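Local structure of YCAC GENE product (Escherichia coli, 1YAC) at residues A[17-25]-A[65-76]; A[39-50]-A[165-173]. The protein is an octameric, probable hydrolase of unknown specificity with an isochorismatase domain in a three-layer alpha-beta-alpha sandwich. All coordinates share one frame; numbering follows the deposited sequence.

Contact 1: residues A[17-25]-A[65-76]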
# COMPACT_ATOMS: atom_id res chain seq x y z
N LEU A 17 30.32 -7.81 -4.13
CA LEU A 17 29.04 -8.28 -4.64
C LEU A 17 28.86 -9.69 -4.09
O LEU A 17 29.48 -10.65 -4.56
CB LEU A 17 29.03 -8.26 -6.17
CG LEU A 17 29.30 -6.87 -6.78
CD1 LEU A 17 29.22 -6.95 -8.30
CD2 LEU A 17 28.29 -5.85 -6.24
N VAL A 18 27.96 -9.81 -3.11
CA VAL A 18 27.74 -11.06 -2.40
C VAL A 18 26.47 -11.86 -2.70
O VAL A 18 25.36 -11.44 -2.38
CB VAL A 18 27.78 -10.79 -0.86
CG1 VAL A 18 27.90 -12.11 -0.08
CG2 VAL A 18 28.94 -9.84 -0.50
N ASP A 19 26.68 -13.03 -3.31
CA ASP A 19 25.61 -13.98 -3.59
C ASP A 19 24.41 -13.56 -4.46
O ASP A 19 23.27 -13.95 -4.17
CB ASP A 19 25.11 -14.59 -2.28
CG ASP A 19 26.24 -15.15 -1.42
OD1 ASP A 19 27.38 -15.28 -1.90
OD2 ASP A 19 25.98 -15.44 -0.23
N HIS A 20 24.65 -12.76 -5.48
CA HIS A 20 23.59 -12.38 -6.40
C HIS A 20 23.49 -13.60 -7.33
O HIS A 20 23.98 -13.58 -8.47
CB HIS A 20 23.96 -11.12 -7.21
CG HIS A 20 23.94 -9.85 -6.41
ND1 HIS A 20 25.09 -9.26 -5.92
CD2 HIS A 20 22.92 -9.02 -6.09
CE1 HIS A 20 24.78 -8.12 -5.33
NE2 HIS A 20 23.47 -7.95 -5.41
N GLN A 21 22.92 -14.68 -6.81
CA GLN A 21 22.80 -15.93 -7.55
C GLN A 21 21.40 -16.16 -8.12
O GLN A 21 20.41 -15.73 -7.54
CB GLN A 21 23.24 -17.08 -6.65
CG GLN A 21 24.74 -17.00 -6.31
CD GLN A 21 25.11 -17.83 -5.09
OE1 GLN A 21 25.50 -17.22 -4.07
NE2 GLN A 21 25.00 -19.08 -5.14
N ALA A 22 21.34 -16.88 -9.24
CA ALA A 22 20.08 -17.15 -9.94
C ALA A 22 18.98 -17.72 -9.06
O ALA A 22 17.84 -17.25 -9.12
CB ALA A 22 20.33 -18.04 -11.14
N GLY A 23 19.31 -18.72 -8.26
CA GLY A 23 18.32 -19.32 -7.38
C GLY A 23 17.93 -18.36 -6.27
O GLY A 23 16.75 -18.08 -6.05
N LEU A 24 18.94 -17.78 -5.61
CA LEU A 24 18.70 -16.84 -4.51
C LEU A 24 17.87 -15.61 -4.89
O LEU A 24 17.14 -15.06 -4.06
CB LEU A 24 20.03 -16.44 -3.85
CG LEU A 24 20.78 -17.57 -3.13
CD1 LEU A 24 22.14 -17.06 -2.60
CD2 LEU A 24 19.93 -18.12 -1.98
N LEU A 25 17.98 -15.17 -6.14
CA LEU A 25 17.20 -14.01 -6.56
C LEU A 25 15.69 -14.28 -6.50
O LEU A 25 14.91 -13.34 -6.41
CB LEU A 25 17.60 -13.53 -7.96
CG LEU A 25 18.98 -12.87 -8.09
CD1 LEU A 25 19.18 -12.31 -9.48
CD2 LEU A 25 19.11 -11.76 -7.09
N ASN A 65 20.95 -22.83 -4.63
CA ASN A 65 21.33 -21.42 -4.66
C ASN A 65 21.60 -20.95 -6.09
O ASN A 65 21.28 -19.80 -6.46
CB ASN A 65 22.53 -21.16 -3.74
CG ASN A 65 22.14 -21.17 -2.26
OD1 ASN A 65 20.98 -21.46 -1.90
ND2 ASN A 65 23.09 -20.86 -1.39
N GLY A 66 22.17 -21.84 -6.89
CA GLY A 66 22.42 -21.52 -8.28
C GLY A 66 23.68 -20.72 -8.54
O GLY A 66 24.32 -20.22 -7.61
N PRO A 67 24.03 -20.56 -9.83
CA PRO A 67 25.21 -19.82 -10.25
C PRO A 67 25.04 -18.32 -10.13
O PRO A 67 23.92 -17.82 -10.04
CB PRO A 67 25.34 -20.22 -11.72
CG PRO A 67 23.92 -20.34 -12.15
CD PRO A 67 23.29 -21.08 -10.99
N LEU A 68 26.16 -17.61 -10.13
CA LEU A 68 26.14 -16.16 -10.07
C LEU A 68 25.46 -15.71 -11.37
O LEU A 68 25.66 -16.34 -12.41
CB LEU A 68 27.58 -15.63 -10.04
CG LEU A 68 27.74 -14.11 -9.92
CD1 LEU A 68 27.28 -13.64 -8.54
CD2 LEU A 68 29.19 -13.72 -10.18
N VAL A 69 24.64 -14.66 -11.31
CA VAL A 69 24.00 -14.20 -12.54
C VAL A 69 25.11 -13.92 -13.56
O VAL A 69 26.11 -13.26 -13.25
CB VAL A 69 23.10 -12.97 -12.31
CG1 VAL A 69 21.93 -13.35 -11.42
CG2 VAL A 69 23.89 -11.81 -11.70
N PRO A 70 24.95 -14.42 -14.80
CA PRO A 70 25.90 -14.28 -15.91
C PRO A 70 26.49 -12.90 -16.15
O PRO A 70 27.68 -12.78 -16.46
CB PRO A 70 25.10 -14.78 -17.11
CG PRO A 70 24.20 -15.80 -16.50
CD PRO A 70 23.72 -15.09 -15.27
N GLU A 71 25.68 -11.86 -16.01
CA GLU A 71 26.14 -10.50 -16.24
C GLU A 71 27.36 -10.13 -15.40
O GLU A 71 28.34 -9.60 -15.92
CB GLU A 71 25.03 -9.47 -15.99
CG GLU A 71 23.91 -9.48 -17.03
CD GLU A 71 22.77 -10.41 -16.66
OE1 GLU A 71 22.94 -11.22 -15.73
OE2 GLU A 71 21.69 -10.32 -17.29
N LEU A 72 27.30 -10.44 -14.11
CA LEU A 72 28.40 -10.10 -13.21
C LEU A 72 29.67 -10.88 -13.55
O LEU A 72 30.76 -10.32 -13.61
CB LEU A 72 27.98 -10.31 -11.75
CG LEU A 72 26.81 -9.42 -11.33
CD1 LEU A 72 26.38 -9.73 -9.88
CD2 LEU A 72 27.19 -7.95 -11.48
N LYS A 73 29.50 -12.17 -13.79
CA LYS A 73 30.60 -13.05 -14.16
C LYS A 73 31.29 -12.52 -15.42
O LYS A 73 32.52 -12.41 -15.49
CB LYS A 73 30.01 -14.43 -14.44
CG LYS A 73 30.96 -15.59 -14.38
CD LYS A 73 30.13 -16.86 -14.48
CE LYS A 73 29.04 -16.87 -13.40
NZ LYS A 73 27.85 -17.71 -13.76
N ALA A 74 30.47 -12.15 -16.41
CA ALA A 74 30.97 -11.63 -17.68
C ALA A 74 31.63 -10.26 -17.54
O ALA A 74 32.62 -9.97 -18.22
CB ALA A 74 29.81 -11.55 -18.70
N GLN A 75 31.10 -9.44 -16.64
CA GLN A 75 31.62 -8.09 -16.44
C GLN A 75 32.93 -8.00 -15.66
O GLN A 75 33.72 -7.07 -15.86
CB GLN A 75 30.56 -7.24 -15.75
CG GLN A 75 30.89 -5.76 -15.70
CD GLN A 75 29.67 -4.92 -15.40
OE1 GLN A 75 28.94 -5.28 -14.45
NE2 GLN A 75 29.42 -3.93 -16.12
N PHE A 76 33.16 -8.96 -14.77
CA PHE A 76 34.37 -8.96 -13.95
C PHE A 76 35.08 -10.31 -14.09
O PHE A 76 35.24 -11.04 -13.10
CB PHE A 76 33.98 -8.70 -12.49
CG PHE A 76 33.28 -7.39 -12.29
CD1 PHE A 76 33.99 -6.20 -12.26
CD2 PHE A 76 31.88 -7.35 -12.17
CE1 PHE A 76 33.34 -4.97 -12.14
CE2 PHE A 76 31.21 -6.13 -12.05
CZ PHE A 76 31.94 -4.94 -12.03

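Contact 2: residues A[39-50]-A[165-173]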
# COMPACT_ATOMS: atom_id res chain seq x y z
N ASN A 39 18.87 -2.31 -10.91
CA ASN A 39 19.73 -1.79 -9.84
C ASN A 39 21.02 -2.60 -9.66
O ASN A 39 22.10 -2.03 -9.49
CB ASN A 39 18.96 -1.74 -8.51
CG ASN A 39 17.89 -0.65 -8.49
OD1 ASN A 39 17.82 0.19 -9.40
ND2 ASN A 39 17.06 -0.65 -7.46
N VAL A 40 20.91 -3.92 -9.68
CA VAL A 40 22.10 -4.77 -9.55
C VAL A 40 23.04 -4.53 -10.74
O VAL A 40 24.27 -4.39 -10.57
CB VAL A 40 21.71 -6.27 -9.48
CG1 VAL A 40 22.95 -7.17 -9.52
CG2 VAL A 40 20.93 -6.54 -8.19
N LEU A 41 22.48 -4.46 -11.94
CA LEU A 41 23.30 -4.23 -13.13
C LEU A 41 23.88 -2.82 -13.11
O LEU A 41 24.97 -2.58 -13.62
CB LEU A 41 22.48 -4.47 -14.40
CG LEU A 41 21.93 -5.90 -14.55
CD1 LEU A 41 21.24 -6.04 -15.90
CD2 LEU A 41 23.06 -6.90 -14.42
N ALA A 42 23.14 -1.88 -12.53
CA ALA A 42 23.61 -0.50 -12.44
C ALA A 42 24.85 -0.46 -11.56
O ALA A 42 25.83 0.20 -11.91
CB ALA A 42 22.52 0.40 -11.85
N LEU A 43 24.80 -1.20 -10.45
CA LEU A 43 25.91 -1.28 -9.50
C LEU A 43 27.12 -1.91 -10.18
O LEU A 43 28.24 -1.43 -10.02
CB LEU A 43 25.53 -2.09 -8.26
CG LEU A 43 26.62 -2.24 -7.18
CD1 LEU A 43 27.17 -0.87 -6.73
CD2 LEU A 43 26.06 -3.01 -5.99
N GLY A 44 26.91 -2.98 -10.92
CA GLY A 44 28.03 -3.59 -11.63
C GLY A 44 28.64 -2.60 -12.63
O GLY A 44 29.87 -2.44 -12.69
N ASP A 45 27.78 -1.91 -13.37
CA ASP A 45 28.23 -0.94 -14.37
C ASP A 45 29.01 0.21 -13.75
O ASP A 45 30.01 0.67 -14.33
CB ASP A 45 27.06 -0.37 -15.17
CG ASP A 45 26.54 -1.32 -16.23
OD1 ASP A 45 27.01 -2.48 -16.33
OD2 ASP A 45 25.65 -0.89 -16.98
N LEU A 46 28.58 0.68 -12.58
CA LEU A 46 29.29 1.78 -11.94
C LEU A 46 30.64 1.30 -11.40
O LEU A 46 31.63 2.03 -11.48
CB LEU A 46 28.44 2.48 -10.87
CG LEU A 46 28.21 1.90 -9.48
CD1 LEU A 46 29.39 2.21 -8.54
CD2 LEU A 46 26.93 2.49 -8.90
N ALA A 47 30.68 0.08 -10.89
CA ALA A 47 31.93 -0.47 -10.37
C ALA A 47 32.94 -0.53 -11.52
O ALA A 47 34.11 -0.16 -11.37
CB ALA A 47 31.71 -1.86 -9.81
N LYS A 48 32.47 -0.97 -12.68
CA LYS A 48 33.31 -1.05 -13.86
C LYS A 48 33.71 0.35 -14.34
O LYS A 48 34.89 0.62 -14.60
CB LYS A 48 32.58 -1.81 -14.97
CG LYS A 48 33.36 -1.90 -16.27
CD LYS A 48 33.92 -3.28 -16.53
CE LYS A 48 34.86 -3.74 -15.45
NZ LYS A 48 35.53 -5.01 -15.85
N TYR A 49 32.72 1.24 -14.44
CA TYR A 49 32.96 2.61 -14.89
C TYR A 49 34.01 3.35 -14.05
O TYR A 49 34.90 4.02 -14.60
CB TYR A 49 31.66 3.41 -14.89
CG TYR A 49 31.86 4.87 -15.26
CD1 TYR A 49 32.29 5.24 -16.53
CD2 TYR A 49 31.64 5.87 -14.32
CE1 TYR A 49 32.50 6.57 -16.86
CE2 TYR A 49 31.85 7.21 -14.64
CZ TYR A 49 32.28 7.55 -15.91
OH TYR A 49 32.46 8.88 -16.24
N PHE A 50 33.87 3.27 -12.73
CA PHE A 50 34.80 3.91 -11.83
C PHE A 50 36.06 3.09 -11.62
O PHE A 50 36.94 3.50 -10.85
CB PHE A 50 34.14 4.20 -10.48
CG PHE A 50 33.09 5.27 -10.55
CD1 PHE A 50 33.46 6.60 -10.79
CD2 PHE A 50 31.74 4.96 -10.44
CE1 PHE A 50 32.50 7.59 -10.93
CE2 PHE A 50 30.76 5.95 -10.58
CZ PHE A 50 31.15 7.27 -10.83
N TRP A 165 22.36 3.02 -5.22
CA TRP A 165 23.29 3.10 -6.34
C TRP A 165 23.51 4.45 -7.01
O TRP A 165 24.65 4.80 -7.29
CB TRP A 165 23.08 1.96 -7.38
CG TRP A 165 22.00 2.20 -8.38
CD1 TRP A 165 20.73 1.69 -8.37
CD2 TRP A 165 22.08 3.03 -9.55
NE1 TRP A 165 20.02 2.15 -9.45
CE2 TRP A 165 20.83 2.98 -10.19
CE3 TRP A 165 23.10 3.82 -10.11
CZ2 TRP A 165 20.56 3.69 -11.37
CZ3 TRP A 165 22.84 4.53 -11.27
CH2 TRP A 165 21.58 4.46 -11.89
N PHE A 166 22.44 5.20 -7.26
CA PHE A 166 22.59 6.50 -7.91
C PHE A 166 23.40 7.43 -7.00
O PHE A 166 24.31 8.13 -7.46
CB PHE A 166 21.23 7.09 -8.27
CG PHE A 166 21.30 8.45 -8.90
CD1 PHE A 166 21.55 8.59 -10.27
CD2 PHE A 166 21.07 9.60 -8.15
CE1 PHE A 166 21.57 9.85 -10.87
CE2 PHE A 166 21.09 10.86 -8.74
CZ PHE A 166 21.33 10.98 -10.10
N GLY A 167 23.08 7.39 -5.70
CA GLY A 167 23.81 8.19 -4.73
C GLY A 167 25.29 7.80 -4.70
O GLY A 167 26.17 8.67 -4.65
N VAL A 168 25.55 6.49 -4.74
CA VAL A 168 26.92 5.95 -4.75
C VAL A 168 27.69 6.51 -5.97
O VAL A 168 28.79 7.04 -5.84
CB VAL A 168 26.90 4.37 -4.81
CG1 VAL A 168 28.31 3.80 -5.07
CG2 VAL A 168 26.34 3.78 -3.51
N ALA A 169 27.07 6.44 -7.15
CA ALA A 169 27.71 6.92 -8.37
C ALA A 169 28.03 8.42 -8.27
O ALA A 169 29.11 8.86 -8.69
CB ALA A 169 26.82 6.65 -9.57
N CYS A 170 27.10 9.19 -7.74
CA CYS A 170 27.28 10.64 -7.62
C CYS A 170 28.35 11.03 -6.61
O CYS A 170 29.07 12.02 -6.82
CB CYS A 170 25.96 11.32 -7.25
SG CYS A 170 24.76 11.38 -8.60
N GLU A 171 28.43 10.29 -5.51
CA GLU A 171 29.44 10.60 -4.51
C GLU A 171 30.83 10.22 -5.03
O GLU A 171 31.82 10.88 -4.73
CB GLU A 171 29.13 9.88 -3.19
CG GLU A 171 29.81 10.52 -1.99
CD GLU A 171 29.20 10.09 -0.68
OE1 GLU A 171 28.23 10.74 -0.25
OE2 GLU A 171 29.67 9.10 -0.07
N LEU A 172 30.89 9.16 -5.83
CA LEU A 172 32.16 8.72 -6.41
C LEU A 172 32.64 9.67 -7.51
O LEU A 172 33.83 10.01 -7.56
CB LEU A 172 32.01 7.32 -7.01
CG LEU A 172 31.95 6.14 -6.04
CD1 LEU A 172 31.48 4.90 -6.78
CD2 LEU A 172 33.31 5.91 -5.42
N HIS A 173 31.73 10.08 -8.38
CA HIS A 173 32.07 10.93 -9.50
C HIS A 173 32.45 12.34 -9.09
O HIS A 173 33.36 12.94 -9.68
CB HIS A 173 30.92 10.99 -10.52
CG HIS A 173 31.35 11.35 -11.90
ND1 HIS A 173 30.99 12.53 -12.51
CD2 HIS A 173 32.07 10.66 -12.82
CE1 HIS A 173 31.46 12.55 -13.75
NE2 HIS A 173 32.12 11.43 -13.96

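Contact 1: residues A[17-25]-A[65-76]
With CG turned beside its own backbone N (chi1 -66°) and the chain extended beyond it, Gln-21 brings its amide NE2 to the carbonyl of Gly-66, and Leu-68, whose CG is anti to the backbone N (chi1 -178°), swings CD1 back to the carbonyl of His-20. Gln-21 NE2 gives a nearly straight bond to Gly-66 O (2.8 Å), which lies in the plane of the amide, while OE1 is held by the backbone N of Ser-59, so both ends are engaged. A lysine in its place, which can only donate, would probably leave Ser-59 N without its acceptor and put a charge in a buried site. Two backbone bonds, Val-69 N to His-20 O (3.1 Å) and Ala-22 N to Pro-67 O (2.9 Å), flank the non-hydrogen-bonded antiparallel pair Gln-21 and Leu-68, a single beta bridge. Asn-65 O receives Leu-24 N (3.2 Å) and, weakly, Gly-23 N. A CB on Gly-23 would clash with that same oxygen. Leu-24 CD2 rests against the amide of Asn-65, whose ND2 bonds to Ser-59 O and whose OD1 to Tyr-194 OH of another subunit. Leu-25 CD1 meets Val-69 CG1 at 3.5 Å, and Leu-72 spans His-20 CB with CD1 and Leu-17 CD1 with CD2 (3.9 Å). Loops following parallel strands 13-18 and 54-59 meet here at the strands' C-terminal ends, as in three-layer alpha-beta-alpha sandwiches.

Contact 2: residues A[39-50]-A[165-173]
Trp-165, Phe-50 and Leu-46 carry most of this interface between two nearly parallel helices, whose axes come within 10.0 Å at an angle of 13°. Trp-165 holds CG between its backbone N and carbonyl carbon (chi1 83°), which lays the indole against helix 39-49: Ala-42 CB sits over the face of its six-membered ring, 3.6 Å from the centroid. NE1 donates to Asn-39 OD1 at 2.9 Å, a bent bond that meets the amide from above its carbonyl plane. One turn on from Ala-42, Leu-46 enters as a knob among Trp-165, Val-168, Ala-169 and Leu-172, its CD1 reaching Leu-172 CD1 at 3.8 Å. Phe-50 then closes the far end. Leu-172 CB lies over the centre of one ring face, Tyr-49 CD2 over the other, and the rim atom CE1 meets His-173 CD2 at 3.6 Å; the two rings meet rim to rim with planes 65° apart. Held on both faces, the phenyl ring is probably fixed in its tilt. Tyr-49 OH is hydrogen-bonded to Asp-179. The two helices lie side by side in one helical layer of the fold: Leu-43 and Trp-165 rest on Val-136 of strand 132-136, Val-168 on Ile-109 of strand 107-112, and helix 180-190 packs on Ala-42 and His-173.

From the N terminus, strand 13-18 runs out into the turn of segment 17-25, and helix 33-49 follows. Contact 1 closes a loop of 39 residues when 65-76 returns to that segment after strand 54-59, so the first segment of contact 2 lies inside it. Contact 2 closes only with helix 165-173, after strands 81-84, 107-112, 132-136 and 161-163; the two closures cross. Their centres lie about 17 Å apart, and helix 33-49 joins them: Gln-75 of contact 1 probably hydrogen-bonds to Lys-48 and Asp-45 of contact 2, and Phe-76 packs on Gly-44. Contact 1 ties the end of inner strand 13-18 to the approach to helix 70-75, contact 2 helix 33-49 to helix 165-173.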